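Local atomic coordinates of cellobiose 2-epimerase (Ruminococcus albus, PDB entry 3VW5), a protein that catalyses the reversible epimerization of cellobiose to 4-O-beta-D-glucopyranosyl-D-mannose. Residues Tyr32-Asp40 and Asp342-Tyr350; Ser275-Gly286 and Lys324-Asn335. The protein carries 2 engineered substitutions. All coordinates share one frame; numbering follows the deposited sequence.

Contact 1: residues Tyr32-Asp40 and Asp342-Tyr350. Engineered in segment 32-40: E38 (natural residue Gly).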
loop_
_atom_site.group_PDB
_atom_site.type_symbol
_atom_site.label_atom_id
_atom_site.label_comp_id
_atom_site.label_asym_id
_atom_site.label_seq_id
_atom_site.Cartn_x
_atom_site.Cartn_y
_atom_site.Cartn_z
ATOM N N TYR A 32 -1.473 -10.733 15.081
ATOM C CA TYR A 32 -0.816 -9.769 15.957
ATOM C C TYR A 32 0.524 -10.239 16.520
ATOM O O TYR A 32 0.622 -11.290 17.171
ATOM C CB TYR A 32 -1.769 -9.335 17.082
ATOM C CG TYR A 32 -1.218 -8.255 17.987
ATOM C CD1 TYR A 32 -1.436 -6.904 17.716
ATOM C CD2 TYR A 32 -0.485 -8.583 19.125
ATOM C CE1 TYR A 32 -0.928 -5.907 18.554
ATOM C CE2 TYR A 32 0.030 -7.603 19.957
ATOM C CZ TYR A 32 -0.190 -6.265 19.669
ATOM O OH TYR A 32 0.323 -5.296 20.512
ATOM N N LEU A 33 1.557 -9.449 16.242
ATOM C CA LEU A 33 2.858 -9.605 16.880
ATOM C C LEU A 33 3.233 -8.266 17.514
ATOM O O LEU A 33 3.518 -7.286 16.801
ATOM C CB LEU A 33 3.926 -10.019 15.866
ATOM C CG LEU A 33 5.340 -10.183 16.453
ATOM C CD1 LEU A 33 5.421 -11.416 17.346
ATOM C CD2 LEU A 33 6.409 -10.239 15.374
ATOM N N SER A 34 3.221 -8.224 18.845
ATOM C CA SER A 34 3.530 -6.998 19.596
ATOM C C SER A 34 4.948 -6.453 19.364
ATOM O O SER A 34 5.827 -7.141 18.819
ATOM C CB SER A 34 3.327 -7.236 21.095
ATOM O OG SER A 34 4.435 -7.925 21.665
ATOM N N TYR A 35 5.157 -5.209 19.792
ATOM C CA TYR A 35 6.474 -4.579 19.762
ATOM C C TYR A 35 7.511 -5.434 20.491
ATOM O O TYR A 35 8.623 -5.634 19.988
ATOM C CB TYR A 35 6.421 -3.193 20.397
ATOM C CG TYR A 35 7.795 -2.612 20.668
ATOM C CD1 TYR A 35 8.467 -1.868 19.688
ATOM C CD2 TYR A 35 8.423 -2.804 21.897
ATOM C CE1 TYR A 35 9.716 -1.333 19.914
ATOM C CE2 TYR A 35 9.685 -2.277 22.138
ATOM C CZ TYR A 35 10.330 -1.538 21.144
ATOM O OH TYR A 35 11.587 -1.005 21.377
ATOM N N GLY A 36 7.138 -5.929 21.675
ATOM C CA GLY A 36 7.984 -6.823 22.451
ATOM C C GLY A 36 8.097 -8.242 21.892
ATOM O O GLY A 36 8.639 -9.143 22.540
ATOM N N LEU A 37 7.581 -8.431 20.683
ATOM C CA LEU A 37 7.684 -9.693 19.947
ATOM C C LEU A 37 6.916 -10.852 20.589
ATOM O O LEU A 37 7.252 -12.013 20.378
ATOM C CB LEU A 37 9.150 -10.069 19.673
ATOM C CG LEU A 37 9.968 -9.023 18.906
ATOM C CD1 LEU A 37 11.370 -9.526 18.620
ATOM C CD2 LEU A 37 9.271 -8.620 17.602
ATOM N N GLU A 38 5.887 -10.514 21.364
ATOM C CA GLU A 38 4.933 -11.490 21.891
ATOM C C GLU A 38 3.802 -11.705 20.870
ATOM O O GLU A 38 3.133 -10.754 20.450
ATOM C CB GLU A 38 4.366 -11.007 23.238
ATOM C CG GLU A 38 4.479 -12.007 24.394
ATOM C CD GLU A 38 3.226 -12.895 24.555
ATOM O OE1 GLU A 38 3.114 -13.936 23.836
ATOM O OE2 GLU A 38 2.347 -12.559 25.404
ATOM N N LEU A 39 3.600 -12.957 20.478
ATOM C CA LEU A 39 2.632 -13.324 19.453
ATOM C C LEU A 39 1.269 -13.737 20.024
ATOM O O LEU A 39 1.204 -14.538 20.948
ATOM C CB LEU A 39 3.210 -14.480 18.653
ATOM C CG LEU A 39 2.343 -15.061 17.547
ATOM C CD1 LEU A 39 2.276 -14.071 16.393
ATOM C CD2 LEU A 39 2.892 -16.436 17.102
ATOM N N ASP A 40 0.183 -13.194 19.475
ATOM C CA ASP A 40 -1.168 -13.607 19.870
ATOM C C ASP A 40 -1.835 -14.390 18.753
ATOM O O ASP A 40 -2.512 -13.809 17.912
ATOM C CB ASP A 40 -2.043 -12.403 20.242
ATOM C CG ASP A 40 -3.437 -12.809 20.760
ATOM O OD1 ASP A 40 -3.637 -13.988 21.138
ATOM O OD2 ASP A 40 -4.338 -11.937 20.807
ATOM N N ASP A 342 14.929 -4.230 12.562
ATOM C CA ASP A 342 15.101 -4.851 13.875
ATOM C C ASP A 342 16.241 -5.876 13.854
ATOM O O ASP A 342 16.310 -6.716 12.952
ATOM C CB ASP A 342 13.798 -5.558 14.264
ATOM C CG ASP A 342 13.606 -5.675 15.772
ATOM O OD1 ASP A 342 14.605 -5.625 16.526
ATOM O OD2 ASP A 342 12.442 -5.827 16.202
ATOM N N LYS A 343 17.123 -5.809 14.852
ATOM C CA LYS A 343 18.217 -6.771 15.005
ATOM C C LYS A 343 17.919 -7.808 16.095
ATOM O O LYS A 343 18.695 -8.742 16.310
ATOM C CB LYS A 343 19.545 -6.061 15.297
ATOM C CG LYS A 343 20.101 -5.227 14.141
ATOM C CD LYS A 343 19.489 -3.813 14.087
ATOM C CE LYS A 343 20.033 -3.030 12.892
ATOM N NZ LYS A 343 19.343 -1.715 12.660
ATOM N N ARG A 344 16.794 -7.639 16.781
ATOM C CA ARG A 344 16.334 -8.641 17.732
ATOM C C ARG A 344 15.909 -9.927 17.015
ATOM O O ARG A 344 15.510 -9.905 15.848
ATOM C CB ARG A 344 15.163 -8.096 18.562
ATOM C CG ARG A 344 15.452 -6.756 19.221
ATOM C CD ARG A 344 14.255 -6.223 20.008
ATOM N NE ARG A 344 13.184 -5.741 19.145
ATOM C CZ ARG A 344 11.933 -5.554 19.551
ATOM N NH1 ARG A 344 11.599 -5.805 20.808
ATOM N NH2 ARG A 344 11.009 -5.127 18.701
ATOM N N GLU A 345 16.001 -11.052 17.712
ATOM C CA GLU A 345 15.340 -12.259 17.252
ATOM C C GLU A 345 13.908 -12.227 17.749
ATOM O O GLU A 345 13.638 -11.717 18.839
ATOM C CB GLU A 345 16.010 -13.488 17.860
ATOM C CG GLU A 345 17.277 -13.939 17.178
ATOM C CD GLU A 345 17.952 -15.036 17.974
ATOM O OE1 GLU A 345 17.220 -15.917 18.508
ATOM O OE2 GLU A 345 19.206 -15.000 18.098
ATOM N N GLY A 346 12.968 -12.682 16.937
ATOM C CA GLY A 346 13.080 -12.637 15.509
ATOM C C GLY A 346 12.018 -11.580 15.220
ATOM O O GLY A 346 10.810 -11.850 15.248
ATOM N N GLY A 347 12.468 -10.347 15.025
ATOM C CA GLY A 347 11.592 -9.287 14.581
ATOM C C GLY A 347 11.940 -8.956 13.144
ATOM O O GLY A 347 12.792 -9.630 12.547
ATOM N N GLU A 348 11.293 -7.931 12.584
ATOM C CA GLU A 348 11.601 -7.540 11.218
ATOM C C GLU A 348 11.949 -6.063 11.067
ATOM O O GLU A 348 13.123 -5.710 11.100
ATOM C CB GLU A 348 10.533 -8.016 10.210
ATOM C CG GLU A 348 9.140 -7.468 10.409
ATOM C CD GLU A 348 8.722 -6.503 9.293
ATOM O OE1 GLU A 348 8.655 -5.281 9.587
ATOM O OE2 GLU A 348 8.457 -6.954 8.146
ATOM N N TRP A 349 10.948 -5.214 10.872
ATOM C CA TRP A 349 11.169 -3.772 10.848
ATOM C C TRP A 349 10.371 -3.150 11.985
ATOM O O TRP A 349 9.232 -3.536 12.223
ATOM C CB TRP A 349 10.720 -3.139 9.518
ATOM C CG TRP A 349 11.567 -3.464 8.316
ATOM C CD1 TRP A 349 12.343 -4.589 8.125
ATOM C CD2 TRP A 349 11.732 -2.658 7.137
ATOM N NE1 TRP A 349 12.974 -4.522 6.906
ATOM C CE2 TRP A 349 12.619 -3.354 6.276
ATOM C CE3 TRP A 349 11.210 -1.427 6.720
ATOM C CZ2 TRP A 349 12.995 -2.852 5.018
ATOM C CZ3 TRP A 349 11.592 -0.928 5.474
ATOM C CH2 TRP A 349 12.477 -1.641 4.640
ATOM N N TYR A 350 10.965 -2.194 12.691
ATOM C CA TYR A 350 10.195 -1.394 13.623
ATOM C C TYR A 350 9.160 -0.563 12.874
ATOM O O TYR A 350 9.437 -0.022 11.799
ATOM C CB TYR A 350 11.102 -0.452 14.404
ATOM C CG TYR A 350 11.999 -1.124 15.396
ATOM C CD1 TYR A 350 11.516 -1.527 16.641
ATOM C CD2 TYR A 350 13.340 -1.329 15.110
ATOM C CE1 TYR A 350 12.351 -2.125 17.567
ATOM C CE2 TYR A 350 14.181 -1.930 16.021
ATOM C CZ TYR A 350 13.684 -2.318 17.250
ATOM O OH TYR A 350 14.519 -2.899 18.162
HETATM O O HOH W 1 13.747 -2.699 20.589
#
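The type I beta turn from S34 to L37 meets the loop between helix 323-340 and strand 352-353 of the (alpha/alpha)6 barrel, and R344 of that loop makes the main polar link. Its NH2 donates to Y35 O over 2.8 Å, in the carbonyl plane and near the guanidinium plane; NH1 adds a weak bond to the same oxygen. The guanidinium also lies over the Y35 ring, with CZ 4.7 Å from the centroid and 13° off the ring normal, a cation-pi contact. A bend at chi3 (-73°) turns the group back on D342, whose carboxylate it grips side-on, NE to OD1 and NH2 to OD2, each at 3.0 Å. D342 OD1 also accepts from R344 N, an Asx turn, so one carboxylate fixes both ends of the arginine. L37 CG lies 3.9 Å above one guanidinium face, toward its rim, while L37 CD2 reaches G347 CA at 3.9 Å. Y35 CE1 comes within 3.6 Å of Y350 CE1 in an oblique ring pair, the planes 38° apart, and one water, set over the other guanidinium face, joins the two hydroxyls. Around this junction, S34 O accepts from T365 and L33 pairs through its backbone with V366. L33 packs on F17 of helix 2-19, and W349 lies among helices 2-19, 323-340 and 373-385.

Contact 2: residues Ser275-Gly286 and Lys324-Asn335; sequences SHNIQDIALEDG and KFLESAKSVWEN
H276 and F325 form the aromatic part of a contact in which helix 275-281, and the chain leaving it, lies against helix 324-335. F325 CZ stands over the centre of the imidazole, 3.3 Å above its plane; the ring planes are 49° apart and the centroids 4.5 Å, so the pair is oblique. The S275 side adds CB, 4.0 Å from F325 CZ.

Next comes amide and aliphatic packing. Q279 is extended, its CG anti to the backbone N, which carries the amide between K324 and F325. The amide plane lies only 13° from the F325 ring plane, with Q279 CD 3.6 Å from F325 CD1. The aliphatic part of K324 runs across the amide. Farther along, L283 directs CD1 to V332 CG2 at 3.9 Å and CD2 to the S328 side chain.

The settled hydrogen bond across the contact lies at the far end, where S331 OG donates to G286 O over 3.1 Å, meeting the oxygen from beside the C=O bond and so poorly aligned. G286 has a positive phi, which favours glycine, and its CA packs against the same hydroxyl. Within the helix, N335 ND2 donates to S331 O at 2.7 Å; together with N335 N it reaches that oxygen from opposite faces.

The axes of helix segments 275-281 and 324-335 stay 11.4 Å apart, crossing at 52°, a gap spanned by H276, Q279, K324 and F325. Ring and aliphatic packing make up much of the helix-helix part, and the S331 bond links the connection between strands 283-284 and 287-293 to the helix.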
loop_
_atom_site.group_PDB
_atom_site.type_symbol
_atom_site.label_atom_id
_atom_site.label_comp_id
_atom_site.label_asym_id
_atom_site.label_seq_id
_atom_site.Cartn_x
_atom_site.Cartn_y
_atom_site.Cartn_z
ATOM N N SER A 275 7.952 14.815 -6.689
ATOM C CA SER A 275 9.210 14.234 -6.249
ATOM C C SER A 275 10.210 15.283 -5.788
ATOM O O SER A 275 10.829 15.133 -4.731
ATOM C CB SER A 275 9.836 13.421 -7.366
ATOM O OG SER A 275 9.292 12.123 -7.379
ATOM N N HIS A 276 10.399 16.329 -6.585
ATOM C CA HIS A 276 11.383 17.334 -6.215
ATOM C C HIS A 276 10.957 18.001 -4.936
ATOM O O HIS A 276 11.780 18.224 -4.051
ATOM C CB HIS A 276 11.608 18.382 -7.318
ATOM C CG HIS A 276 12.568 17.934 -8.377
ATOM N ND1 HIS A 276 13.933 17.852 -8.153
ATOM C CD2 HIS A 276 12.357 17.506 -9.654
ATOM C CE1 HIS A 276 14.524 17.404 -9.265
ATOM N NE2 HIS A 276 13.592 17.194 -10.189
ATOM N N ASN A 277 9.666 18.302 -4.837
ATOM C CA ASN A 277 9.136 18.935 -3.638
ATOM C C ASN A 277 9.417 18.124 -2.374
ATOM O O ASN A 277 9.924 18.663 -1.397
ATOM C CB ASN A 277 7.645 19.204 -3.757
ATOM C CG ASN A 277 7.176 20.241 -2.759
ATOM O OD1 ASN A 277 7.753 21.327 -2.670
ATOM N ND2 ASN A 277 6.147 19.909 -1.983
ATOM N N ILE A 278 9.097 16.830 -2.406
ATOM C CA ILE A 278 9.291 15.950 -1.256
ATOM C C ILE A 278 10.760 15.850 -0.841
ATOM O O ILE A 278 11.087 15.884 0.352
ATOM C CB ILE A 278 8.698 14.547 -1.520
ATOM C CG1 ILE A 278 7.178 14.647 -1.503
ATOM C CG2 ILE A 278 9.147 13.554 -0.445
ATOM C CD1 ILE A 278 6.650 15.163 -0.175
ATOM N N GLN A 279 11.636 15.735 -1.832
ATOM C CA GLN A 279 13.073 15.689 -1.591
ATOM C C GLN A 279 13.596 16.960 -0.907
ATOM O O GLN A 279 14.478 16.893 -0.045
ATOM C CB GLN A 279 13.813 15.440 -2.907
ATOM C CG GLN A 279 15.308 15.328 -2.765
ATOM C CD GLN A 279 15.985 15.104 -4.087
ATOM O OE1 GLN A 279 16.708 14.124 -4.264
ATOM N NE2 GLN A 279 15.747 16.010 -5.039
ATOM N N ASP A 280 13.041 18.112 -1.267
ATOM C CA ASP A 280 13.481 19.378 -0.688
ATOM C C ASP A 280 12.913 19.619 0.718
ATOM O O ASP A 280 13.569 20.222 1.577
ATOM C CB ASP A 280 13.133 20.546 -1.630
ATOM C CG ASP A 280 13.482 21.920 -1.032
ATOM O OD1 ASP A 280 12.719 22.896 -1.283
ATOM O OD2 ASP A 280 14.515 22.028 -0.305
ATOM N N ILE A 281 11.712 19.108 0.945
ATOM C CA ILE A 281 10.842 19.542 2.033
ATOM C C ILE A 281 10.721 18.526 3.157
ATOM O O ILE A 281 10.477 18.873 4.307
ATOM C CB ILE A 281 9.440 19.842 1.448
ATOM C CG1 ILE A 281 9.414 21.280 0.954
ATOM C CG2 ILE A 281 8.304 19.541 2.427
ATOM C CD1 ILE A 281 10.456 22.116 1.652
ATOM N N ALA A 282 10.905 17.261 2.812
ATOM C CA ALA A 282 10.607 16.179 3.727
ATOM C C ALA A 282 11.834 15.330 4.056
ATOM O O ALA A 282 11.831 14.578 5.040
ATOM C CB ALA A 282 9.508 15.324 3.159
ATOM N N LEU A 283 12.876 15.438 3.235
ATOM C CA LEU A 283 14.105 14.707 3.513
ATOM C C LEU A 283 14.961 15.513 4.489
ATOM O O LEU A 283 15.302 16.671 4.227
ATOM C CB LEU A 283 14.862 14.435 2.221
ATOM C CG LEU A 283 16.002 13.410 2.249
ATOM C CD1 LEU A 283 15.515 12.046 2.730
ATOM C CD2 LEU A 283 16.653 13.321 0.867
ATOM N N GLU A 284 15.292 14.915 5.625
ATOM C CA GLU A 284 15.992 15.638 6.673
ATOM C C GLU A 284 16.794 14.667 7.520
ATOM O O GLU A 284 16.259 13.666 8.021
ATOM C CB GLU A 284 14.996 16.417 7.543
ATOM C CG GLU A 284 15.631 17.177 8.695
ATOM C CD GLU A 284 14.637 18.071 9.422
ATOM O OE1 GLU A 284 14.917 18.501 10.578
ATOM O OE2 GLU A 284 13.570 18.361 8.830
ATOM N N ASP A 285 18.081 14.964 7.672
ATOM C CA ASP A 285 18.988 14.080 8.385
ATOM C C ASP A 285 18.912 12.719 7.711
ATOM O O ASP A 285 18.973 11.673 8.369
ATOM C CB ASP A 285 18.609 14.000 9.869
ATOM C CG ASP A 285 19.774 13.581 10.758
ATOM O OD1 ASP A 285 19.530 13.144 11.917
ATOM O OD2 ASP A 285 20.934 13.685 10.296
ATOM N N GLY A 286 18.739 12.753 6.389
ATOM C CA GLY A 286 18.871 11.568 5.553
ATOM C C GLY A 286 17.705 10.601 5.552
ATOM O O GLY A 286 17.799 9.508 4.987
ATOM N N LYS A 324 20.847 13.178 -7.779
ATOM C CA LYS A 324 20.564 13.492 -6.387
ATOM C C LYS A 324 19.387 12.658 -5.866
ATOM O O LYS A 324 19.317 12.353 -4.677
ATOM C CB LYS A 324 20.425 15.013 -6.182
ATOM C CG LYS A 324 19.189 15.517 -5.460
ATOM C CD LYS A 324 19.067 17.072 -5.526
ATOM C CE LYS A 324 18.540 17.591 -6.914
ATOM N NZ LYS A 324 18.133 19.061 -6.961
ATOM N N PHE A 325 18.501 12.235 -6.767
ATOM C CA PHE A 325 17.387 11.356 -6.388
ATOM C C PHE A 325 17.920 10.000 -5.930
ATOM O O PHE A 325 17.460 9.419 -4.925
ATOM C CB PHE A 325 16.403 11.169 -7.545
ATOM C CG PHE A 325 15.437 12.316 -7.730
ATOM C CD1 PHE A 325 14.758 12.858 -6.654
ATOM C CD2 PHE A 325 15.199 12.840 -8.992
ATOM C CE1 PHE A 325 13.859 13.903 -6.833
ATOM C CE2 PHE A 325 14.299 13.887 -9.179
ATOM C CZ PHE A 325 13.630 14.423 -8.096
ATOM N N LEU A 326 18.908 9.515 -6.674
ATOM C CA LEU A 326 19.613 8.279 -6.360
ATOM C C LEU A 326 20.295 8.333 -4.994
ATOM O O LEU A 326 20.159 7.417 -4.184
ATOM C CB LEU A 326 20.659 8.022 -7.427
ATOM C CG LEU A 326 20.674 6.590 -7.921
ATOM C CD1 LEU A 326 19.375 5.895 -7.536
ATOM C CD2 LEU A 326 20.875 6.588 -9.420
ATOM N N GLU A 327 21.050 9.401 -4.752
ATOM C CA GLU A 327 21.681 9.601 -3.455
ATOM C C GLU A 327 20.648 9.613 -2.334
ATOM O O GLU A 327 20.840 8.973 -1.297
ATOM C CB GLU A 327 22.515 10.884 -3.437
ATOM C CG GLU A 327 23.998 10.661 -3.771
ATOM C CD GLU A 327 24.420 11.285 -5.102
ATOM O OE1 GLU A 327 24.756 10.505 -6.033
ATOM O OE2 GLU A 327 24.429 12.547 -5.214
ATOM N N SER A 328 19.538 10.315 -2.544
ATOM C CA SER A 328 18.472 10.327 -1.544
ATOM C C SER A 328 17.974 8.908 -1.249
ATOM O O SER A 328 17.819 8.524 -0.087
ATOM C CB SER A 328 17.312 11.206 -1.999
ATOM O OG SER A 328 17.718 12.553 -2.103
ATOM N N ALA A 329 17.728 8.138 -2.309
ATOM C CA ALA A 329 17.346 6.739 -2.170
ATOM C C ALA A 329 18.312 6.016 -1.240
ATOM O O ALA A 329 17.885 5.385 -0.263
ATOM C CB ALA A 329 17.315 6.056 -3.527
ATOM N N LYS A 330 19.611 6.128 -1.534
ATOM C CA LYS A 330 20.645 5.461 -0.734
ATOM C C LYS A 330 20.572 5.925 0.718
ATOM O O LYS A 330 20.683 5.136 1.659
ATOM C CB LYS A 330 22.050 5.746 -1.282
ATOM C CG LYS A 330 23.050 4.624 -1.012
ATOM C CD LYS A 330 24.499 5.108 -1.012
ATOM C CE LYS A 330 25.504 3.943 -0.950
ATOM N NZ LYS A 330 25.715 3.362 0.431
ATOM N N SER A 331 20.390 7.226 0.880
ATOM C CA SER A 331 20.348 7.833 2.184
ATOM C C SER A 331 19.209 7.212 2.997
ATOM O O SER A 331 19.411 6.769 4.134
ATOM C CB SER A 331 20.170 9.341 2.015
ATOM O OG SER A 331 20.311 10.018 3.246
ATOM N N VAL A 332 18.018 7.156 2.411
ATOM C CA VAL A 332 16.874 6.603 3.117
ATOM C C VAL A 332 17.118 5.137 3.443
ATOM O O VAL A 332 16.858 4.675 4.555
ATOM C CB VAL A 332 15.578 6.752 2.307
ATOM C CG1 VAL A 332 14.441 6.001 2.978
ATOM C CG2 VAL A 332 15.240 8.211 2.160
ATOM N N TRP A 333 17.627 4.404 2.468
ATOM C CA TRP A 333 17.968 3.004 2.708
ATOM C C TRP A 333 19.033 2.840 3.807
ATOM O O TRP A 333 18.874 2.021 4.724
ATOM C CB TRP A 333 18.411 2.333 1.412
ATOM C CG TRP A 333 19.045 1.015 1.616
ATOM C CD1 TRP A 333 20.308 0.652 1.256
ATOM C CD2 TRP A 333 18.453 -0.137 2.228
ATOM N NE1 TRP A 333 20.537 -0.655 1.603
ATOM C CE2 TRP A 333 19.415 -1.163 2.202
ATOM C CE3 TRP A 333 17.198 -0.398 2.789
ATOM C CZ2 TRP A 333 19.170 -2.432 2.719
ATOM C CZ3 TRP A 333 16.951 -1.661 3.300
ATOM C CH2 TRP A 333 17.936 -2.663 3.263
ATOM N N GLU A 334 20.109 3.620 3.725
ATOM C CA GLU A 334 21.155 3.561 4.746
ATOM C C GLU A 334 20.536 3.723 6.135
ATOM O O GLU A 334 20.899 3.014 7.081
ATOM C CB GLU A 334 22.253 4.599 4.499
ATOM C CG GLU A 334 23.137 4.301 3.277
ATOM C CD GLU A 334 23.954 3.007 3.409
ATOM O OE1 GLU A 334 24.234 2.353 2.359
ATOM O OE2 GLU A 334 24.325 2.645 4.563
ATOM N N ASN A 335 19.572 4.631 6.245
ATOM C CA ASN A 335 18.934 4.885 7.532
ATOM C C ASN A 335 17.877 3.856 7.928
ATOM O O ASN A 335 17.636 3.642 9.115
ATOM C CB ASN A 335 18.405 6.312 7.601
ATOM C CG ASN A 335 19.522 7.328 7.673
ATOM O OD1 ASN A 335 19.996 7.666 8.755
ATOM N ND2 ASN A 335 19.974 7.801 6.519
#

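Both contacts draw on the same stretch of chain. Contact 2 uses helix 323-340 itself, contact 1 the loop after it, and a backbone hydrogen bond between Y350 and I340 ties that loop back to the helix. Their centres are 27 Å apart, yet the nearest atoms come to about 4 Å without touching. Along the chain contact 2 is nested within the loop closed by contact 1. Helix 2-19 is a shared neighbour: E5 accepts from W333 and E9 from W349. Each centre lies about 20 Å from the centre of the chain (21 and 20 Å). Both are structural packing toward the periphery of the chain, contact 1 between loops and contact 2 between two helices and a strand connection.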